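Local coordinates for SWD1-like protein (Myceliophthora thermophila, PDB 6E29) that probably serves, through its WD-repeat beta-propeller domain, as a subunit of the COMPASS histone H3 methyltransferase complex, at residues Glu115-Trp119 / Ile179-Gly185; Asn120-Phe124 / Leu135-Thr139. All coordinates share one frame; numbering follows the deposited sequence.

Contact 1 of 2, residues Glu115-Trp119 / Ile179-Gly185; sequences ELHPW and IVYTASG
Tyr181 lays its ring beneath the backbone of His117, and the apolar part of the contact gathers round it. The CA of His117 stands well over one ring face, 3.6 Å from the centroid, a CH-pi contact. Pro118 CD lies 3.5 Å from Tyr181 CB; proline, with no N-H to bury, suits a place against an aromatic side chain. The imidazole of His117 meets the phenol obliquely, planes at 60°.

Trp119 makes the one direct hydrogen bond between the segments: NE1 donates to Ala183 O at 3.0 Å, near the indole plane but bent to 140°. Within 115-119, Trp119 N donates to His117 ND1, fixing the rotation of the imidazole.

Two waters bridge the segments. Glu115, bent at chi2, passes CG 3.6 Å from Ile179 O and turns its carboxylate to a water that accepts from Tyr181 N; the other links His117 NE2 to Ser184 O. Gly185 closes the type I turn from Thr182, where a side chain would jam against the preceding carbonyl and its CB run into His117 CE1.

Two neighbouring propeller blades thus meet in a mixed seam, one ring packed on His117 and Pro118, with an indole bond and two waters serving polar groups around it.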
loop_
_atom_site.group_PDB
_atom_site.type_symbol
_atom_site.label_atom_id
_atom_site.label_comp_id
_atom_site.label_asym_id
_atom_site.label_seq_id
_atom_site.Cartn_x
_atom_site.Cartn_y
_atom_site.Cartn_z
ATOM N N GLU B 115 0.064 3.799 -6.703
ATOM C CA GLU B 115 0.935 4.695 -5.951
ATOM C C GLU B 115 1.494 5.756 -6.872
ATOM O O GLU B 115 1.936 5.440 -7.982
ATOM C CB GLU B 115 2.111 3.979 -5.317
ATOM C CG GLU B 115 1.728 3.170 -4.087
ATOM C CD GLU B 115 1.617 4.050 -2.858
ATOM O OE1 GLU B 115 2.631 4.684 -2.508
ATOM O OE2 GLU B 115 0.512 4.135 -2.265
ATOM N N LEU B 116 1.515 6.995 -6.399
ATOM C CA LEU B 116 2.123 8.085 -7.184
ATOM C C LEU B 116 3.645 8.064 -7.074
ATOM O O LEU B 116 4.221 7.713 -6.041
ATOM C CB LEU B 116 1.598 9.441 -6.708
ATOM C CG LEU B 116 0.277 9.927 -7.275
ATOM C CD1 LEU B 116 -0.097 11.291 -6.593
ATOM C CD2 LEU B 116 0.335 10.097 -8.805
ATOM N N HIS B 117 4.311 8.393 -8.180
ATOM C CA HIS B 117 5.757 8.579 -8.126
ATOM C C HIS B 117 6.071 9.630 -7.057
ATOM O O HIS B 117 5.426 10.687 -7.041
ATOM C CB HIS B 117 6.274 9.031 -9.499
ATOM C CG HIS B 117 7.766 9.052 -9.609
ATOM N ND1 HIS B 117 8.539 10.006 -8.975
ATOM C CD2 HIS B 117 8.622 8.277 -10.320
ATOM C CE1 HIS B 117 9.811 9.802 -9.273
ATOM N NE2 HIS B 117 9.891 8.759 -10.089
ATOM N N PRO B 118 7.030 9.386 -6.154
ATOM C CA PRO B 118 7.201 10.295 -5.001
ATOM C C PRO B 118 7.636 11.698 -5.359
ATOM O O PRO B 118 7.587 12.579 -4.487
ATOM C CB PRO B 118 8.278 9.607 -4.166
ATOM C CG PRO B 118 8.279 8.171 -4.658
ATOM C CD PRO B 118 7.944 8.224 -6.082
ATOM N N TRP B 119 8.101 11.939 -6.585
ATOM C CA TRP B 119 8.507 13.285 -6.973
ATOM C C TRP B 119 7.755 13.814 -8.182
ATOM O O TRP B 119 8.145 14.847 -8.723
ATOM C CB TRP B 119 10.005 13.339 -7.269
ATOM C CG TRP B 119 10.921 13.005 -6.119
ATOM C CD1 TRP B 119 11.215 11.754 -5.628
ATOM C CD2 TRP B 119 11.715 13.926 -5.366
ATOM N NE1 TRP B 119 12.138 11.848 -4.616
ATOM C CE2 TRP B 119 12.447 13.169 -4.419
ATOM C CE3 TRP B 119 11.858 15.323 -5.377
ATOM C CZ2 TRP B 119 13.337 13.759 -3.508
ATOM C CZ3 TRP B 119 12.753 15.913 -4.474
ATOM C CH2 TRP B 119 13.474 15.126 -3.545
ATOM N N ILE B 179 2.650 -2.856 -4.856
ATOM C CA ILE B 179 3.827 -2.222 -5.438
ATOM C C ILE B 179 3.987 -0.832 -4.851
ATOM O O ILE B 179 2.995 -0.135 -4.632
ATOM C CB ILE B 179 3.691 -2.170 -6.975
ATOM C CG1 ILE B 179 5.031 -1.769 -7.605
ATOM C CG2 ILE B 179 2.467 -1.265 -7.389
ATOM C CD1 ILE B 179 5.042 -1.911 -9.127
ATOM N N VAL B 180 5.234 -0.431 -4.591
ATOM C CA VAL B 180 5.515 0.916 -4.076
ATOM C C VAL B 180 6.769 1.436 -4.760
ATOM O O VAL B 180 7.615 0.663 -5.211
ATOM C CB VAL B 180 5.726 0.961 -2.535
ATOM C CG1 VAL B 180 4.470 0.587 -1.811
ATOM C CG2 VAL B 180 6.860 0.041 -2.083
ATOM N N TYR B 181 6.938 2.765 -4.783
ATOM C CA TYR B 181 8.208 3.303 -5.288
ATOM C C TYR B 181 9.201 3.385 -4.138
ATOM O O TYR B 181 8.813 3.669 -2.992
ATOM C CB TYR B 181 8.007 4.749 -5.819
ATOM C CG TYR B 181 7.268 4.886 -7.128
ATOM C CD1 TYR B 181 5.881 4.953 -7.170
ATOM C CD2 TYR B 181 7.989 5.028 -8.342
ATOM C CE1 TYR B 181 5.199 5.112 -8.374
ATOM C CE2 TYR B 181 7.319 5.214 -9.580
ATOM C CZ TYR B 181 5.934 5.250 -9.573
ATOM O OH TYR B 181 5.266 5.435 -10.736
ATOM N N THR B 182 10.482 3.235 -4.446
ATOM C CA THR B 182 11.516 3.647 -3.502
ATOM C C THR B 182 11.481 5.177 -3.374
ATOM O O THR B 182 10.806 5.861 -4.144
ATOM C CB THR B 182 12.900 3.202 -3.940
ATOM O OG1 THR B 182 13.237 3.860 -5.177
ATOM C CG2 THR B 182 12.954 1.658 -4.070
ATOM N N ALA B 183 12.236 5.709 -2.398
ATOM C CA ALA B 183 12.118 7.126 -2.057
ATOM C C ALA B 183 12.526 8.013 -3.217
ATOM O O ALA B 183 11.963 9.108 -3.398
ATOM C CB ALA B 183 12.958 7.461 -0.818
ATOM N N SER B 184 13.507 7.574 -4.010
ATOM C CA SER B 184 13.978 8.412 -5.110
ATOM C C SER B 184 13.061 8.347 -6.311
ATOM O O SER B 184 13.152 9.215 -7.190
ATOM C CB SER B 184 15.385 7.992 -5.575
ATOM O OG SER B 184 15.330 6.691 -6.184
ATOM N N GLY B 185 12.260 7.289 -6.400
ATOM C CA GLY B 185 11.443 7.016 -7.543
ATOM C C GLY B 185 12.141 6.210 -8.631
ATOM O O GLY B 185 11.467 5.793 -9.586
HETATM O O HOH W 1 5.018 4.493 -3.470
HETATM O O HOH W 2 12.764 9.110 -10.136
#

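Contact 2 of 2, residues Asn120-Phe124 / Leu135-Thr139; sequences NHHQF and LVDIT
Phe124 and Val136 face each other as an antiparallel hydrogen-bonded pair, with Phe124 and His122 burying the most surface here. Phe124 N donates to Val136 O at 3.1 Å, and Val136 N returns a nearly straight bond (172°) to Phe124 O. Both side chains leave the same face of the sheet and run side by side. A chi1 of 71° sets Phe124 CG between its backbone N and carbonyl carbon, which swings the ring back across the hairpin until Val136 CB sits over one face, 3.9 Å from the centroid. Ile138 crosses it at about a right angle, CG2 3.7 Å from Phe124 CE2. The two beta-branched residues thus present CB to the face and CG2 to the edge of the phenyl ring.

His122, within the type I turn from Asn120 to Gln123, offers both a carbonyl and an imidazole. The carbonyl O accepts from Ile138 N at 2.8 Å, the donor lying above the carbonyl plane, while the imidazole packs against Thr139 CA and receives His121 CD2 over its centre. Two Asx turns fix the loops: Asn120 OD1 takes the N-H of His122, and Asp137 OD1, just before the chain leaves its strand, takes both N and OG1 of Thr139.

On the opposite face from Phe124, the extended Gln123 side chain crosses Leu135, its OE1 3.3 Å from CD1 and hydrogen-bonded to the hydroxyl of Tyr181 in the next blade. Losing the amide to an alanine here would probably leave that hydroxyl without its mate and Leu135 less covered.

The hairpin of strands 123-128 and 134-137 forms the middle of a four-stranded propeller blade, flanked by 111-117 and 144-147. Phe124 and Ile138 also pack on Val105 of strand 100-106 in the preceding blade, where Arg103 binds the carbonyls of Ile138 and Thr139 and Tyr102 bonds to His122 NE2.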
loop_
_atom_site.group_PDB
_atom_site.type_symbol
_atom_site.label_atom_id
_atom_site.label_comp_id
_atom_site.label_asym_id
_atom_site.label_seq_id
_atom_site.Cartn_x
_atom_site.Cartn_y
_atom_site.Cartn_z
ATOM N N ASN B 120 6.714 13.135 -8.650
ATOM C CA ASN B 120 6.145 13.487 -9.951
ATOM C C ASN B 120 4.711 12.977 -9.958
ATOM O O ASN B 120 4.499 11.779 -10.166
ATOM C CB ASN B 120 7.006 12.865 -11.079
ATOM C CG ASN B 120 6.296 12.776 -12.427
ATOM O OD1 ASN B 120 5.341 13.496 -12.696
ATOM N ND2 ASN B 120 6.788 11.877 -13.295
ATOM N N HIS B 121 3.729 13.871 -9.748
ATOM C CA HIS B 121 2.358 13.367 -9.708
ATOM C C HIS B 121 1.838 12.916 -11.074
ATOM O O HIS B 121 0.715 12.414 -11.149
ATOM C CB HIS B 121 1.410 14.405 -9.105
ATOM C CG HIS B 121 1.412 15.708 -9.829
ATOM N ND1 HIS B 121 2.264 16.736 -9.496
ATOM C CD2 HIS B 121 0.675 16.153 -10.873
ATOM C CE1 HIS B 121 2.050 17.761 -10.303
ATOM N NE2 HIS B 121 1.091 17.433 -11.149
ATOM N N HIS B 122 2.643 13.000 -12.137
ATOM C CA HIS B 122 2.259 12.575 -13.478
ATOM C C HIS B 122 2.701 11.150 -13.824
ATOM O O HIS B 122 2.676 10.784 -15.010
ATOM C CB HIS B 122 2.828 13.539 -14.523
ATOM C CG HIS B 122 2.206 14.901 -14.488
ATOM N ND1 HIS B 122 2.918 16.030 -14.147
ATOM C CD2 HIS B 122 0.930 15.309 -14.708
ATOM C CE1 HIS B 122 2.115 17.081 -14.190
ATOM N NE2 HIS B 122 0.905 16.671 -14.529
ATOM N N GLN B 123 3.130 10.347 -12.843
ATOM C CA GLN B 123 3.394 8.941 -13.098
ATOM C C GLN B 123 2.923 8.144 -11.901
ATOM O O GLN B 123 3.099 8.578 -10.764
ATOM C CB GLN B 123 4.865 8.678 -13.336
ATOM C CG GLN B 123 5.120 7.273 -13.804
ATOM C CD GLN B 123 6.547 6.858 -13.686
ATOM O OE1 GLN B 123 6.970 6.320 -12.663
ATOM N NE2 GLN B 123 7.280 7.010 -14.765
ATOM N N PHE B 124 2.297 6.997 -12.153
ATOM C CA PHE B 124 1.934 6.103 -11.068
ATOM C C PHE B 124 2.166 4.657 -11.483
ATOM O O PHE B 124 2.348 4.335 -12.677
ATOM C CB PHE B 124 0.462 6.295 -10.589
ATOM C CG PHE B 124 -0.582 5.805 -11.560
ATOM C CD1 PHE B 124 -1.019 4.493 -11.547
ATOM C CD2 PHE B 124 -1.170 6.701 -12.465
ATOM C CE1 PHE B 124 -1.995 4.065 -12.468
ATOM C CE2 PHE B 124 -2.127 6.265 -13.393
ATOM C CZ PHE B 124 -2.537 4.943 -13.395
ATOM N N LEU B 135 2.925 0.575 -15.114
ATOM C CA LEU B 135 3.462 1.911 -14.905
ATOM C C LEU B 135 2.792 2.839 -15.919
ATOM O O LEU B 135 2.883 2.618 -17.136
ATOM C CB LEU B 135 4.980 1.902 -15.067
ATOM C CG LEU B 135 5.714 3.174 -14.659
ATOM C CD1 LEU B 135 5.358 3.468 -13.258
ATOM C CD2 LEU B 135 7.226 2.988 -14.751
ATOM N N VAL B 136 2.095 3.861 -15.443
ATOM C CA VAL B 136 1.328 4.719 -16.351
ATOM C C VAL B 136 1.857 6.146 -16.285
ATOM O O VAL B 136 1.996 6.711 -15.199
ATOM C CB VAL B 136 -0.183 4.687 -16.040
ATOM C CG1 VAL B 136 -0.941 5.603 -17.020
ATOM C CG2 VAL B 136 -0.727 3.260 -16.127
ATOM N N ASP B 137 2.108 6.743 -17.446
ATOM C CA ASP B 137 2.429 8.167 -17.523
ATOM C C ASP B 137 1.152 8.956 -17.781
ATOM O O ASP B 137 0.530 8.803 -18.847
ATOM C CB ASP B 137 3.468 8.385 -18.630
ATOM C CG ASP B 137 3.737 9.852 -18.944
ATOM O OD1 ASP B 137 3.213 10.776 -18.284
ATOM O OD2 ASP B 137 4.506 10.083 -19.920
ATOM N N ILE B 138 0.791 9.847 -16.840
ATOM C CA ILE B 138 -0.412 10.641 -17.028
ATOM C C ILE B 138 -0.070 12.121 -17.175
ATOM O O ILE B 138 -0.883 12.985 -16.826
ATOM C CB ILE B 138 -1.402 10.392 -15.880
ATOM C CG1 ILE B 138 -0.742 10.722 -14.538
ATOM C CG2 ILE B 138 -1.886 8.931 -15.922
ATOM C CD1 ILE B 138 -1.608 10.431 -13.327
ATOM N N THR B 139 1.124 12.436 -17.700
ATOM C CA THR B 139 1.470 13.845 -17.916
ATOM C C THR B 139 0.390 14.540 -18.734
ATOM O O THR B 139 0.017 15.694 -18.460
ATOM C CB THR B 139 2.806 13.993 -18.655
ATOM O OG1 THR B 139 3.859 13.284 -17.989
ATOM C CG2 THR B 139 3.179 15.522 -18.833
#

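How the contacts relate
Coming from strand 100-106, the chain enters strand 111-117, the start of one four-stranded blade, then turns through 120-122 into strand 123-128. Contact 2 closes a short loop of ten residues by pairing this strand with 134-137. The chain completes the blade with 144-147, passes through helix 161-171, and enters the next blade at 176-181, where contact 1 closes a loop of 59 residues that holds the whole of contact 2. Contact 2 therefore builds one blade, whereas contact 1 joins it to its successor. They meet where Tyr181 OH and Gln123 OE1 lie 2.7 Å apart.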